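Local coordinates for trans-2-enoyl-CoA reductase [NADH] (PDB 4GGO), which catalyses the NADH-dependent reduction of the carbon-carbon double bond of crotonyl-CoA to butyryl-CoA and takes part in type II fatty acid synthesis, at residues L54-C58 with V145-A149; S59-G63 with C311-I315; V81-K85 with G96-N100; A231-I235 with K253-E257; S150-D155 with K203-D209. All coordinates share one frame; numbering follows the deposited sequence.

The five contacts are built around one parallel Rossmann sheet. Contact 1 is the most buried, a backbone-bonded pair of central strands; contact 3 reaches the neighbouring strand 77-82 on one side, and contact 4 the strand 227-233 on the other, about 24 Å apart between centres. Contact 2 sits where strand 52-56 of contact 1 gives way to helix 61-74, and packs with sulfur, ring and aliphatic groups. Contacts 3 and 4 set strands against helices at the cofactor and substrate sites, contact 3 with polar and charged groups, contact 4 with apolar packing beside a lysine. Contact 5, farthest from the chain's centre, is partly buried and relies mainly on salt bridges; its D209 touches contact 1.

Contact 1 (L54-C58 with V145-A149); sequences LVLGC and VYSLA
L54 to L56 and V145 to Y146 are neighbouring parallel strands in the middle of the Rossmann-fold sheet, the first and fourth in chain order, and three backbone hydrogen bonds join their C-terminal ends and the residue that follows. L54 O takes the N-H of V145, with O and N 2.8 Å apart. V145 O receives L56 N at an N-H...O angle of 173°, almost straight. L56 O then accepts S147 N over 2.8 Å in a more bent bond of 146°; L148 N also lies near this oxygen, but its angle is too poor for a second bond. V55 turns its own N-H and C=O the other way, to I79 and V81, so it is bonded to strand 77-82 while L54 and L56 are bonded to V145 and S147.

Valines suit one face, leucine and tyrosine the other. V55 and V145 lie side by side beneath helix 61-74, with CG2 of V55 4.2 Å from CB of V145. On the other face, where helix 208-219 packs, CD1 of L56 reaches CD2 of Y146 at 3.5 Å. The ring of Y146 also has CG of L148 over one face, and its hydroxyl is satisfied by D209 OD2.

Beyond the strands the two segments enter the cofactor site: G57, C58, L148 and A149 all bind NAD(+). G57 adopts a positive phi of 92°, which glycine tolerates easily, and a CB there would collide with S147 O; its N-H goes to V81. The isobutyl end of L148 fills the angle where this turn begins, its CD2 lying 3.5 Å from G57 N and 3.6 Å from the carbonyl carbon of L56.

Contact 2 (S59-G63 with C311-I315); sequences SNGYG and CIEQI
Y62 and C311 meet through sulfur and ring: SG of C311 lies 4.5 Å from the centroid of the Y62 ring, 30° off the ring normal, an oblique sulfur-aromatic contact. The same thiol rests against the backbone of G61, with SG of C311 3.8 Å from C of G61. Glycine suits G61 because its positive phi (58°) lets the loop turn into helix 61-74.

The apolar contacts come from one side of the helix 311-323. With CG of Y62 anti to its carbonyl carbon (chi1 -72°), the ring reaches out to this helix, where CE1 lies 3.8 Å from CA of C311 and CD1 3.7 Å from CD1 of I315. I315, beta-branched and apolar, continues this packing onto A65 and S66 of helix 61-74.

Polar ends are met outside the pair. Y62 OH and Q314 OE1 are 3.6 Å apart, and each is bonded to K278: the hydroxyl to its O, the amide oxygen to its N. One backbone residue thus holds both side chains. Q314 NE2 is held by I340 O and E309 OE1.

S59 to Y62 all bind NAD(+), and the turn that carries them into helix 61-74 is the glycine-rich cofactor loop typical of Rossmann folds.

Contact 3 (V81-K85 with G96-N100); sequences VSFEK and GWYNN
E84 reaches toward the first two turns of helix 95-110 and touches G96, W97 and N100 along its length. Its CB lies 4.0 Å from CB of W97, at the edge of the indole and near the ring plane. CG follows, 3.7 Å from W97 N, with ND2 of N100 slightly farther. A bend at chi2 (-59°) then folds the chain down onto the helix, where CD stands 3.6 Å from CA of G96. Glycine suits that place, since the carboxylate occupies the space on that side of its CA. OE1 comes within 3.2 Å of G96 CA; it also nears W97 N, but at an angle too poor for a hydrogen bond. OE1 is hydrogen-bonded to T94 OG1, and a water also donates to it while accepting from G96 N at 3.0 Å. The backbone N-H groups at this helix start would probably favour the negative charge.

E84 stands just after the second strand of the Rossmann sheet, where such folds commonly carry an acidic residue that selects NADH; here E84 binds NAD(+) and is important in discriminating against NADPH. Its second oxygen, OE2, bonds to S59 OG of the cofactor loop and, weakly, accepts from S82 OG at 3.2 Å.

S82 OG serves two neighbours, for it also accepts from N100 ND2 at 2.9 Å, with an N-H...O angle of 152° and the oxygen in the amide plane. The amide of N100 stands nearly perpendicular to the E84 carboxylate, at 87°. Further out, K85 O lies 3.8 Å from CB of W97.

Contact 4 (A231-I235 with K253-E257); sequences AYSYI and KEHLE
In the beta-alpha-beta unit that runs from strand 227-233 through helix 248-266 to strand 270-276, A231 and S233 point at the helix, and the backbone of Y234 and side chain of I235 also touch it. The strand and helix axes pass 10.0 Å apart at 148°, roughly antiparallel.

Small residues on the strand make room for larger ones on the helix. CB of A231 meets CD2 of L256 at 3.8 Å, while CD1 of L256 reaches Y232 O at 3.9 Å. S233 is compact enough for K253 to run past it: its OG lies 3.2 Å from CD of K253. The same methylene comes 3.3 Å from Y234 O, and I235 crosses the lysine at about a right angle, CG1 4.0 Å from CE. Bends at chi3 and chi4 (69° and 65°) then swing NZ back to E257, one helical turn on. The resulting salt bridge, 3.1 Å from NZ to OE2, meets the carboxylate from above its plane; R337 is a second partner of that oxygen.

Y234 binds substrate, and its ring meets edge-to-face that of Y244, the inferred proton donor. Y244 and the NAD(+)-binding K253 are separated by eight residues, the tyrosine-lysine spacing characteristic of the active site in this reductase family.

Contact 5 (S150-D155 with K203-D209); sequences SPVRTD and KVMGGED
R153 turns CG away from its own N (chi1 171°) and runs extended to NE, carrying its guanidinium straight to K203 and E208, where helix 195-205 ends and helix 208-219 starts. A bend at chi2 of K203 turns its amino group toward the same carboxylate.

NH1 of R153 donates to K203 O at 2.9 Å, tilted from both the carbonyl and the guanidinium planes, and to OE1 of E208 at 3.0 Å, nearly straight at 169° and in the guanidinium plane. Arginine suits this place because the two N-H bonds of NH1 can point at a backbone carbonyl and a carboxylate at once. The E208 carboxylate stands nearly perpendicular to the guanidinium, at 84°, and presents OE1 on its anti side; the syn lone pair of the same oxygen takes NZ of K203 at 2.7 Å. K203 NZ also reaches D155 OD2, 2.8 Å away, on the syn side but well out of the carboxylate plane. E208 OE1 is thus shared, D155 adds a second negative charge at K203, and together they would probably offset the repulsion of the two cations. NH2 donates to a water that in turn donates to D209 OD1, itself paired with K127, and the backbone N of D209 lies over one guanidinium face.

V204 adds an apolar contact, CG2 3.9 Å from CB of R153; its CG1 closely approaches a backbone carbonyl, 3.2 Å from S150 O.

R153, D155, K203 and E208 form a salt-bridge network that fastens the antiparallel strand pair 152-154 and 161-163 to the glycine break between two helices.

Contact 1 (L54-C58 with V145-A149)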
# COMPACT_ATOMS: atom_id res chain seq x y z
N LEU A 54 -3.41 14.41 3.62
CA LEU A 54 -3.31 14.14 2.20
C LEU A 54 -2.79 12.72 1.99
O LEU A 54 -1.74 12.36 2.53
CB LEU A 54 -2.37 15.15 1.53
CG LEU A 54 -2.13 14.98 0.03
CD1 LEU A 54 -3.43 15.15 -0.75
CD2 LEU A 54 -1.07 15.96 -0.46
N VAL A 55 -3.52 11.92 1.23
CA VAL A 55 -3.10 10.56 0.94
C VAL A 55 -2.91 10.35 -0.56
O VAL A 55 -3.86 10.45 -1.34
CB VAL A 55 -4.10 9.51 1.47
CG1 VAL A 55 -3.61 8.10 1.13
CG2 VAL A 55 -4.28 9.66 2.97
N LEU A 56 -1.67 10.07 -0.95
CA LEU A 56 -1.34 9.86 -2.36
C LEU A 56 -1.33 8.37 -2.68
O LEU A 56 -0.46 7.63 -2.22
CB LEU A 56 0.01 10.50 -2.67
CG LEU A 56 0.06 11.98 -2.30
CD1 LEU A 56 1.46 12.55 -2.45
CD2 LEU A 56 -0.93 12.77 -3.15
N GLY A 57 -2.31 7.94 -3.47
CA GLY A 57 -2.54 6.52 -3.71
C GLY A 57 -3.54 6.03 -2.68
O GLY A 57 -3.26 5.12 -1.90
N CYS A 58 -4.72 6.63 -2.70
CA CYS A 58 -5.70 6.47 -1.63
C CYS A 58 -6.71 5.35 -1.86
O CYS A 58 -7.56 5.10 -1.00
CB CYS A 58 -6.47 7.78 -1.47
SG CYS A 58 -7.40 8.23 -2.96
N VAL A 145 0.56 11.16 3.48
CA VAL A 145 0.90 9.76 3.24
C VAL A 145 1.18 9.50 1.77
O VAL A 145 0.30 9.64 0.92
CB VAL A 145 -0.23 8.83 3.71
CG1 VAL A 145 0.13 7.37 3.47
CG2 VAL A 145 -0.53 9.07 5.19
N TYR A 146 2.43 9.14 1.47
CA TYR A 146 2.81 8.82 0.10
C TYR A 146 2.81 7.32 -0.12
O TYR A 146 3.74 6.62 0.29
CB TYR A 146 4.19 9.40 -0.22
CG TYR A 146 4.55 9.34 -1.69
CD1 TYR A 146 5.17 8.22 -2.23
CD2 TYR A 146 4.26 10.40 -2.54
CE1 TYR A 146 5.50 8.16 -3.58
CE2 TYR A 146 4.58 10.35 -3.88
CZ TYR A 146 5.20 9.23 -4.40
OH TYR A 146 5.52 9.18 -5.73
N SER A 147 1.77 6.82 -0.78
CA SER A 147 1.63 5.38 -1.01
C SER A 147 1.35 5.07 -2.48
O SER A 147 0.54 4.19 -2.79
CB SER A 147 0.52 4.81 -0.13
OG SER A 147 0.36 3.42 -0.35
N LEU A 148 2.01 5.79 -3.38
CA LEU A 148 1.82 5.57 -4.81
C LEU A 148 2.44 4.25 -5.25
O LEU A 148 3.59 3.95 -4.93
CB LEU A 148 2.39 6.73 -5.62
CG LEU A 148 1.62 8.05 -5.52
CD1 LEU A 148 2.28 9.12 -6.37
CD2 LEU A 148 0.17 7.86 -5.93
N ALA A 149 1.67 3.46 -6.00
CA ALA A 149 2.13 2.17 -6.49
C ALA A 149 1.84 2.03 -7.98
O ALA A 149 0.74 1.64 -8.36
CB ALA A 149 1.48 1.04 -5.71

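Contact 2 (S59-G63 with C311-I315)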
# COMPACT_ATOMS: atom_id res chain seq x y z
N SER A 59 -6.63 4.69 -3.01
CA SER A 59 -7.73 3.82 -3.44
C SER A 59 -7.58 2.35 -3.09
O SER A 59 -8.53 1.58 -3.22
CB SER A 59 -7.95 3.98 -4.95
OG SER A 59 -6.86 3.45 -5.68
N ASN A 60 -6.39 1.94 -2.65
CA ASN A 60 -6.16 0.54 -2.31
C ASN A 60 -4.98 0.33 -1.37
O ASN A 60 -4.16 1.23 -1.18
CB ASN A 60 -5.95 -0.29 -3.58
CG ASN A 60 -4.58 -0.09 -4.19
OD1 ASN A 60 -4.29 0.95 -4.77
ND2 ASN A 60 -3.73 -1.11 -4.07
N GLY A 61 -4.91 -0.86 -0.79
CA GLY A 61 -3.79 -1.25 0.04
C GLY A 61 -3.53 -0.35 1.23
O GLY A 61 -4.46 0.07 1.93
N TYR A 62 -2.26 -0.03 1.45
CA TYR A 62 -1.84 0.77 2.59
C TYR A 62 -2.34 2.21 2.49
O TYR A 62 -2.59 2.86 3.51
CB TYR A 62 -0.32 0.75 2.72
CG TYR A 62 0.23 -0.58 3.22
CD1 TYR A 62 -0.36 -1.23 4.29
CD2 TYR A 62 1.32 -1.18 2.60
CE1 TYR A 62 0.13 -2.44 4.75
CE2 TYR A 62 1.81 -2.40 3.05
CZ TYR A 62 1.21 -3.02 4.12
OH TYR A 62 1.70 -4.23 4.57
N GLY A 63 -2.50 2.70 1.27
CA GLY A 63 -3.02 4.04 1.05
C GLY A 63 -4.45 4.16 1.51
O GLY A 63 -4.80 5.07 2.26
N CYS A 311 -3.70 -4.93 5.81
CA CYS A 311 -3.45 -3.50 5.62
C CYS A 311 -4.01 -2.65 6.75
O CYS A 311 -3.30 -1.81 7.31
CB CYS A 311 -4.02 -3.03 4.28
SG CYS A 311 -3.23 -3.80 2.86
N ILE A 312 -5.27 -2.86 7.09
CA ILE A 312 -5.93 -2.02 8.09
C ILE A 312 -5.38 -2.25 9.50
O ILE A 312 -5.35 -1.33 10.31
CB ILE A 312 -7.48 -2.17 8.05
CG1 ILE A 312 -8.16 -1.01 8.77
CG2 ILE A 312 -7.92 -3.52 8.61
CD1 ILE A 312 -7.91 0.34 8.12
N GLU A 313 -4.93 -3.47 9.78
CA GLU A 313 -4.31 -3.77 11.07
C GLU A 313 -2.95 -3.08 11.15
O GLU A 313 -2.61 -2.47 12.17
CB GLU A 313 -4.15 -5.27 11.28
CG GLU A 313 -5.46 -6.02 11.52
CD GLU A 313 -6.21 -6.34 10.24
OE1 GLU A 313 -5.63 -6.18 9.14
OE2 GLU A 313 -7.39 -6.75 10.33
N GLN A 314 -2.19 -3.17 10.07
CA GLN A 314 -0.88 -2.53 9.96
C GLN A 314 -0.95 -1.03 10.19
O GLN A 314 -0.20 -0.48 11.00
CB GLN A 314 -0.28 -2.80 8.58
CG GLN A 314 0.53 -4.07 8.48
CD GLN A 314 2.00 -3.83 8.72
OE1 GLN A 314 2.69 -3.23 7.89
NE2 GLN A 314 2.50 -4.30 9.86
N ILE A 315 -1.84 -0.36 9.47
CA ILE A 315 -1.89 1.09 9.47
C ILE A 315 -2.49 1.67 10.76
O ILE A 315 -2.02 2.69 11.26
CB ILE A 315 -2.64 1.63 8.24
CG1 ILE A 315 -1.97 1.11 6.96
CG2 ILE A 315 -2.65 3.15 8.25
CD1 ILE A 315 -0.48 1.32 6.92

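Contact 3 (V81-K85 with G96-N100)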
# COMPACT_ATOMS: atom_id res chain seq x y z
N VAL A 81 -5.77 11.12 -3.48
CA VAL A 81 -5.41 11.15 -4.89
C VAL A 81 -5.09 9.75 -5.40
O VAL A 81 -4.29 9.04 -4.79
CB VAL A 81 -4.20 12.07 -5.15
CG1 VAL A 81 -3.78 12.00 -6.61
CG2 VAL A 81 -4.52 13.50 -4.74
N SER A 82 -5.72 9.36 -6.50
CA SER A 82 -5.42 8.08 -7.15
C SER A 82 -5.77 8.16 -8.63
O SER A 82 -6.53 9.02 -9.05
CB SER A 82 -6.20 6.95 -6.48
OG SER A 82 -7.59 7.09 -6.66
N PHE A 83 -5.22 7.24 -9.41
CA PHE A 83 -5.46 7.21 -10.85
C PHE A 83 -6.32 6.01 -11.23
O PHE A 83 -5.81 4.90 -11.39
CB PHE A 83 -4.13 7.17 -11.61
CG PHE A 83 -4.22 7.66 -13.03
CD1 PHE A 83 -5.40 8.17 -13.53
CD2 PHE A 83 -3.11 7.61 -13.86
CE1 PHE A 83 -5.48 8.62 -14.84
CE2 PHE A 83 -3.18 8.06 -15.17
CZ PHE A 83 -4.37 8.57 -15.66
N GLU A 84 -7.62 6.24 -11.37
CA GLU A 84 -8.56 5.16 -11.64
C GLU A 84 -9.15 5.24 -13.04
O GLU A 84 -9.00 6.24 -13.74
CB GLU A 84 -9.69 5.18 -10.62
CG GLU A 84 -9.23 5.23 -9.18
CD GLU A 84 -8.36 4.05 -8.81
OE1 GLU A 84 -8.65 2.93 -9.29
OE2 GLU A 84 -7.39 4.24 -8.05
N LYS A 85 -9.84 4.17 -13.43
CA LYS A 85 -10.67 4.18 -14.62
C LYS A 85 -12.12 4.07 -14.17
O LYS A 85 -12.49 3.12 -13.48
CB LYS A 85 -10.30 3.01 -15.55
CG LYS A 85 -8.99 3.21 -16.29
CD LYS A 85 -8.65 2.03 -17.20
CE LYS A 85 -7.98 0.91 -16.43
NZ LYS A 85 -7.59 -0.22 -17.33
N GLY A 96 -10.14 0.37 -7.40
CA GLY A 96 -9.90 1.60 -6.66
C GLY A 96 -10.99 2.64 -6.86
O GLY A 96 -11.24 3.46 -5.97
N TRP A 97 -11.63 2.61 -8.02
CA TRP A 97 -12.72 3.53 -8.32
C TRP A 97 -13.90 3.26 -7.40
O TRP A 97 -14.44 4.17 -6.78
CB TRP A 97 -13.15 3.39 -9.79
CG TRP A 97 -14.11 4.45 -10.25
CD1 TRP A 97 -13.84 5.77 -10.48
CD2 TRP A 97 -15.50 4.28 -10.55
NE1 TRP A 97 -14.97 6.42 -10.90
CE2 TRP A 97 -16.01 5.53 -10.95
CE3 TRP A 97 -16.37 3.18 -10.51
CZ2 TRP A 97 -17.34 5.72 -11.31
CZ3 TRP A 97 -17.70 3.37 -10.88
CH2 TRP A 97 -18.17 4.63 -11.27
N TYR A 98 -14.28 1.99 -7.30
CA TYR A 98 -15.37 1.58 -6.42
C TYR A 98 -15.02 1.84 -4.95
O TYR A 98 -15.87 2.27 -4.17
CB TYR A 98 -15.73 0.11 -6.64
CG TYR A 98 -16.15 -0.19 -8.06
CD1 TYR A 98 -17.42 0.17 -8.52
CD2 TYR A 98 -15.30 -0.83 -8.95
CE1 TYR A 98 -17.81 -0.10 -9.82
CE2 TYR A 98 -15.69 -1.11 -10.25
CZ TYR A 98 -16.94 -0.74 -10.68
OH TYR A 98 -17.34 -1.01 -11.97
N ASN A 99 -13.77 1.57 -4.59
CA ASN A 99 -13.28 1.85 -3.24
C ASN A 99 -13.43 3.32 -2.87
O ASN A 99 -13.91 3.64 -1.78
CB ASN A 99 -11.82 1.42 -3.09
CG ASN A 99 -11.65 -0.09 -3.08
OD1 ASN A 99 -12.61 -0.84 -2.89
ND2 ASN A 99 -10.42 -0.55 -3.26
N ASN A 100 -13.03 4.20 -3.78
CA ASN A 100 -13.16 5.64 -3.56
C ASN A 100 -14.62 6.07 -3.41
O ASN A 100 -14.93 6.94 -2.59
CB ASN A 100 -12.50 6.43 -4.69
CG ASN A 100 -10.99 6.37 -4.64
OD1 ASN A 100 -10.40 6.03 -3.61
ND2 ASN A 100 -10.34 6.70 -5.75
O HOH W 1 -7.41 0.05 -8.52

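Contact 4 (A231-I235 with K253-E257)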
# COMPACT_ATOMS: atom_id res chain seq x y z
N ALA A 231 6.59 7.72 3.40
CA ALA A 231 6.57 6.94 2.17
C ALA A 231 6.72 5.47 2.54
O ALA A 231 7.66 5.09 3.25
CB ALA A 231 7.68 7.37 1.23
N TYR A 232 5.79 4.64 2.09
CA TYR A 232 5.79 3.23 2.44
C TYR A 232 6.79 2.45 1.60
O TYR A 232 7.03 2.77 0.43
CB TYR A 232 4.39 2.64 2.29
CG TYR A 232 3.40 3.22 3.28
CD1 TYR A 232 3.79 3.54 4.57
CD2 TYR A 232 2.08 3.45 2.92
CE1 TYR A 232 2.90 4.07 5.48
CE2 TYR A 232 1.17 3.98 3.82
CZ TYR A 232 1.59 4.29 5.10
OH TYR A 232 0.70 4.82 6.01
N SER A 233 7.39 1.43 2.21
CA SER A 233 8.40 0.62 1.55
C SER A 233 8.45 -0.78 2.14
O SER A 233 7.62 -1.14 2.97
CB SER A 233 9.77 1.29 1.66
OG SER A 233 10.75 0.55 0.96
N TYR A 234 9.43 -1.57 1.71
CA TYR A 234 9.55 -2.95 2.16
C TYR A 234 11.00 -3.40 2.13
O TYR A 234 11.76 -3.03 1.23
CB TYR A 234 8.69 -3.86 1.28
CG TYR A 234 8.60 -5.30 1.76
CD1 TYR A 234 8.14 -5.59 3.03
CD2 TYR A 234 8.96 -6.35 0.93
CE1 TYR A 234 8.05 -6.90 3.48
CE2 TYR A 234 8.87 -7.66 1.36
CZ TYR A 234 8.42 -7.93 2.63
OH TYR A 234 8.33 -9.23 3.07
N ILE A 235 11.40 -4.18 3.13
CA ILE A 235 12.76 -4.68 3.21
C ILE A 235 12.79 -6.19 2.95
O ILE A 235 13.65 -6.68 2.21
CB ILE A 235 13.40 -4.34 4.58
CG1 ILE A 235 13.73 -2.85 4.64
CG2 ILE A 235 14.66 -5.16 4.80
CD1 ILE A 235 14.35 -2.42 5.95
N LYS A 253 14.53 1.96 -3.13
CA LYS A 253 14.32 2.17 -1.70
C LYS A 253 15.43 3.03 -1.11
O LYS A 253 15.18 3.88 -0.26
CB LYS A 253 14.25 0.82 -0.96
CG LYS A 253 14.01 0.95 0.53
CD LYS A 253 13.75 -0.40 1.18
CE LYS A 253 14.99 -1.27 1.19
NZ LYS A 253 16.05 -0.67 2.05
N GLU A 254 16.66 2.81 -1.57
CA GLU A 254 17.80 3.62 -1.15
C GLU A 254 17.58 5.09 -1.50
O GLU A 254 17.92 5.98 -0.72
CB GLU A 254 19.09 3.13 -1.79
CG GLU A 254 19.68 1.89 -1.14
CD GLU A 254 21.00 1.49 -1.78
OE1 GLU A 254 21.35 2.05 -2.84
OE2 GLU A 254 21.69 0.61 -1.22
N HIS A 255 17.00 5.33 -2.67
CA HIS A 255 16.69 6.68 -3.11
C HIS A 255 15.57 7.26 -2.24
O HIS A 255 15.58 8.44 -1.91
CB HIS A 255 16.28 6.69 -4.58
CG HIS A 255 16.18 8.07 -5.17
ND1 HIS A 255 15.06 8.86 -5.01
CD2 HIS A 255 17.05 8.79 -5.91
CE1 HIS A 255 15.25 10.01 -5.63
NE2 HIS A 255 16.44 9.99 -6.18
N LEU A 256 14.62 6.40 -1.88
CA LEU A 256 13.52 6.79 -1.01
C LEU A 256 14.04 7.25 0.35
O LEU A 256 13.58 8.25 0.90
CB LEU A 256 12.57 5.61 -0.79
CG LEU A 256 11.10 5.73 -1.19
CD1 LEU A 256 10.24 4.84 -0.29
CD2 LEU A 256 10.62 7.17 -1.15
N GLU A 257 15.01 6.51 0.87
CA GLU A 257 15.58 6.80 2.19
C GLU A 257 16.40 8.08 2.18
O GLU A 257 16.33 8.89 3.11
CB GLU A 257 16.42 5.62 2.68
CG GLU A 257 15.61 4.36 2.93
CD GLU A 257 16.48 3.13 3.14
OE1 GLU A 257 17.71 3.23 2.95
OE2 GLU A 257 15.93 2.07 3.50

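Contact 5 (S150-D155 with K203-D209)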
# COMPACT_ATOMS: atom_id res chain seq x y z
N SER A 150 2.82 2.36 -8.80
CA SER A 150 2.66 2.29 -10.25
C SER A 150 3.91 1.74 -10.91
O SER A 150 5.03 2.06 -10.50
CB SER A 150 2.34 3.68 -10.82
OG SER A 150 2.21 3.63 -12.23
N PRO A 151 3.73 0.89 -11.93
CA PRO A 151 4.87 0.34 -12.67
C PRO A 151 5.48 1.37 -13.61
O PRO A 151 6.59 1.18 -14.10
CB PRO A 151 4.24 -0.80 -13.48
CG PRO A 151 2.83 -0.36 -13.68
CD PRO A 151 2.45 0.36 -12.42
N VAL A 152 4.75 2.46 -13.86
CA VAL A 152 5.19 3.48 -14.80
C VAL A 152 5.07 4.90 -14.25
O VAL A 152 4.21 5.18 -13.41
CB VAL A 152 4.41 3.40 -16.13
CG1 VAL A 152 4.66 2.06 -16.82
CG2 VAL A 152 2.92 3.61 -15.89
N ARG A 153 5.94 5.79 -14.72
CA ARG A 153 5.88 7.20 -14.35
C ARG A 153 6.29 8.10 -15.51
O ARG A 153 7.35 7.91 -16.11
CB ARG A 153 6.75 7.50 -13.14
CG ARG A 153 6.90 8.99 -12.86
CD ARG A 153 7.73 9.27 -11.61
NE ARG A 153 7.86 10.70 -11.35
CZ ARG A 153 9.02 11.33 -11.20
NH1 ARG A 153 10.16 10.67 -11.30
NH2 ARG A 153 9.04 12.64 -10.96
N THR A 154 5.45 9.08 -15.82
CA THR A 154 5.78 10.07 -16.83
C THR A 154 6.44 11.28 -16.17
O THR A 154 5.82 11.97 -15.37
CB THR A 154 4.53 10.54 -17.60
OG1 THR A 154 3.88 9.42 -18.20
CG2 THR A 154 4.91 11.54 -18.68
N ASP A 155 7.71 11.50 -16.50
CA ASP A 155 8.46 12.62 -15.95
C ASP A 155 7.77 13.94 -16.30
O ASP A 155 7.58 14.26 -17.47
CB ASP A 155 9.89 12.61 -16.50
CG ASP A 155 10.83 13.53 -15.72
OD1 ASP A 155 10.45 14.68 -15.42
OD2 ASP A 155 11.95 13.09 -15.40
N LYS A 203 13.59 6.05 -11.02
CA LYS A 203 12.75 7.14 -11.50
C LYS A 203 11.29 6.93 -11.10
O LYS A 203 10.59 7.88 -10.78
CB LYS A 203 12.85 7.26 -13.02
CG LYS A 203 13.78 8.36 -13.50
CD LYS A 203 13.22 9.73 -13.16
CE LYS A 203 14.13 10.84 -13.67
NZ LYS A 203 13.61 12.19 -13.30
N VAL A 204 10.85 5.68 -11.12
CA VAL A 204 9.46 5.35 -10.85
C VAL A 204 9.19 5.07 -9.37
O VAL A 204 8.19 5.53 -8.82
CB VAL A 204 9.00 4.14 -11.70
CG1 VAL A 204 7.56 3.78 -11.38
CG2 VAL A 204 9.16 4.44 -13.18
N MET A 205 10.09 4.33 -8.73
CA MET A 205 9.85 3.87 -7.37
C MET A 205 10.66 4.61 -6.30
O MET A 205 10.51 4.35 -5.11
CB MET A 205 10.11 2.36 -7.27
CG MET A 205 9.26 1.53 -8.22
SD MET A 205 9.61 -0.23 -8.09
CE MET A 205 9.19 -0.53 -6.37
N GLY A 206 11.50 5.55 -6.72
CA GLY A 206 12.29 6.33 -5.79
C GLY A 206 11.47 7.42 -5.12
O GLY A 206 10.24 7.34 -5.06
N GLY A 207 12.14 8.46 -4.64
CA GLY A 207 11.47 9.52 -3.90
C GLY A 207 11.37 10.86 -4.61
O GLY A 207 11.17 11.89 -3.97
N GLU A 208 11.52 10.86 -5.94
CA GLU A 208 11.46 12.10 -6.70
C GLU A 208 10.10 12.79 -6.62
O GLU A 208 10.01 13.97 -6.29
CB GLU A 208 11.85 11.87 -8.16
CG GLU A 208 13.34 11.65 -8.38
CD GLU A 208 13.74 11.78 -9.84
OE1 GLU A 208 12.84 11.84 -10.71
OE2 GLU A 208 14.96 11.82 -10.12
N ASP A 209 9.04 12.04 -6.92
CA ASP A 209 7.69 12.61 -6.92
C ASP A 209 7.26 13.02 -5.52
O ASP A 209 6.58 14.03 -5.34
CB ASP A 209 6.68 11.62 -7.50
CG ASP A 209 5.29 12.20 -7.58
OD1 ASP A 209 5.12 13.28 -8.19
OD2 ASP A 209 4.35 11.58 -7.03
O HOH W 2 6.51 13.34 -10.71